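Local structure of glutaredoxin-like protein NRDH (Escherichia coli, 1H75) at residues T17-A20 / M21-R24. The protein probably carries electrons to the NrdEF ribonucleotide reductase system, as a glutaredoxin-like protein with a redox-active disulfide. Residues are numbered along the deposited sequence; the frame is centred on the assembly and turned at random.
Sequences TKRA and MENR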
loop_
_atom_site.group_PDB
_atom_site.type_symbol
_atom_site.label_atom_id
_atom_site.label_comp_id
_atom_site.label_asym_id
_atom_site.label_seq_id
_atom_site.Cartn_x
_atom_site.Cartn_y
_atom_site.Cartn_z
ATOM N N THR A 17 -5.193 6.072 1.126
ATOM C CA THR A 17 -5.081 4.650 1.443
ATOM C C THR A 17 -4.835 4.394 2.930
ATOM O O THR A 17 -5.465 3.513 3.528
ATOM C CB THR A 17 -3.953 4.018 0.594
ATOM O OG1 THR A 17 -4.317 4.110 -0.793
ATOM C CG2 THR A 17 -3.732 2.549 0.987
ATOM N N LYS A 18 -3.923 5.155 3.529
ATOM C CA LYS A 18 -3.598 5.021 4.946
ATOM C C LYS A 18 -4.850 5.294 5.784
ATOM O O LYS A 18 -5.198 4.524 6.681
ATOM C CB LYS A 18 -2.480 6.006 5.322
ATOM C CG LYS A 18 -2.209 6.142 6.813
ATOM C CD LYS A 18 -1.069 7.136 7.060
ATOM C CE LYS A 18 -0.903 7.464 8.538
ATOM N NZ LYS A 18 0.249 8.387 8.761
ATOM N N ARG A 19 -5.512 6.397 5.480
ATOM C CA ARG A 19 -6.730 6.794 6.176
ATOM C C ARG A 19 -7.816 5.719 6.047
ATOM O O ARG A 19 -8.523 5.421 7.011
ATOM C CB ARG A 19 -7.252 8.112 5.596
ATOM C CG ARG A 19 -8.574 8.596 6.193
ATOM C CD ARG A 19 -8.384 9.276 7.545
ATOM N NE ARG A 19 -7.847 8.373 8.557
ATOM C CZ ARG A 19 -7.716 8.689 9.844
ATOM N NH1 ARG A 19 -8.089 9.892 10.273
ATOM N NH2 ARG A 19 -7.198 7.815 10.699
ATOM N N ALA A 20 -7.952 5.151 4.854
ATOM C CA ALA A 20 -8.964 4.121 4.616
ATOM C C ALA A 20 -8.676 2.893 5.468
ATOM O O ALA A 20 -9.601 2.272 6.028
ATOM C CB ALA A 20 -8.990 3.741 3.141
ATOM N N MET A 21 -7.404 2.526 5.560
ATOM C CA MET A 21 -7.049 1.363 6.369
ATOM C C MET A 21 -7.291 1.649 7.856
ATOM O O MET A 21 -7.779 0.789 8.593
ATOM C CB MET A 21 -5.601 0.984 6.113
ATOM C CG MET A 21 -5.419 0.503 4.682
ATOM S SD MET A 21 -4.031 -0.617 4.545
ATOM C CE MET A 21 -3.962 -0.884 2.744
ATOM N N GLU A 22 -6.953 2.856 8.296
ATOM C CA GLU A 22 -7.163 3.219 9.688
ATOM C C GLU A 22 -8.655 3.247 10.009
ATOM O O GLU A 22 -9.069 2.862 11.109
ATOM C CB GLU A 22 -6.519 4.586 9.976
ATOM C CG GLU A 22 -4.986 4.536 9.833
ATOM C CD GLU A 22 -4.311 5.901 9.896
ATOM O OE1 GLU A 22 -3.091 5.923 10.166
ATOM O OE2 GLU A 22 -4.969 6.937 9.664
ATOM N N ASN A 23 -9.461 3.681 9.044
ATOM C CA ASN A 23 -10.898 3.758 9.244
ATOM C C ASN A 23 -11.497 2.365 9.452
ATOM O O ASN A 23 -12.555 2.232 10.063
ATOM C CB ASN A 23 -11.592 4.427 8.054
ATOM C CG ASN A 23 -11.407 5.932 8.030
ATOM O OD1 ASN A 23 -10.930 6.520 8.999
ATOM N ND2 ASN A 23 -11.801 6.563 6.925
ATOM N N ARG A 24 -10.806 1.337 8.966
ATOM C CA ARG A 24 -11.280 -0.051 9.086
ATOM C C ARG A 24 -10.573 -0.859 10.161
ATOM O O ARG A 24 -10.757 -2.081 10.267
ATOM C CB ARG A 24 -11.131 -0.753 7.741
ATOM C CG ARG A 24 -11.967 -0.127 6.626
ATOM C CD ARG A 24 -11.451 -0.586 5.269
ATOM N NE ARG A 24 -12.345 -0.224 4.168
ATOM C CZ ARG A 24 -12.527 1.012 3.720
ATOM N NH1 ARG A 24 -11.879 2.029 4.275
ATOM N NH2 ARG A 24 -13.364 1.227 2.708
#
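Met21, Glu22 and Asn23 each give their backbone N-H to the carbonyl oxygen four residues earlier, Glu22 N to Lys18 O at 2.9 Å, and this alpha-helical ladder slackens at its C-terminal end to a weak bond from Arg24 N to Ala20 O (3.3 Å). What the last backbone bond lacks, a side chain supplies: Arg24 NH1 donates to the same Ala20 O at 2.9 Å, with the oxygen at the edge of the guanidinium and the donor above the carbonyl plane. A lysine in place of Arg24 would probably lose the two-ended hold, in which NH1 grips Ala20 O while NE bonds Asn70 OD1, leaving Ala20 O without its side-chain donor. On the outer surface, Arg19 NH2 makes a salt bridge to Glu22 OE2 at 2.6 Å, the guanidinium and carboxylate planes 69° apart. Bends at chi2 (79°) and chi3 (-63°) turn the Arg19 guanidinium back over Asn23, whose OD1 lies over one face, toward its rim. The other carboxylate oxygen, Glu22 OE1, touches the extended Lys18 chain at CE (3.1 Å). Inward, the Thr17 and Met21 side chains lie side by side, with CG2 and CE 3.9 Å apart. Both pack helix 12-23, the crossover between parallel strands 3-7 and 29-32 of this thioredoxin fold, onto Ile5 and Val54, while Ala20 and Arg24 meet Ile69 of helix 66-69.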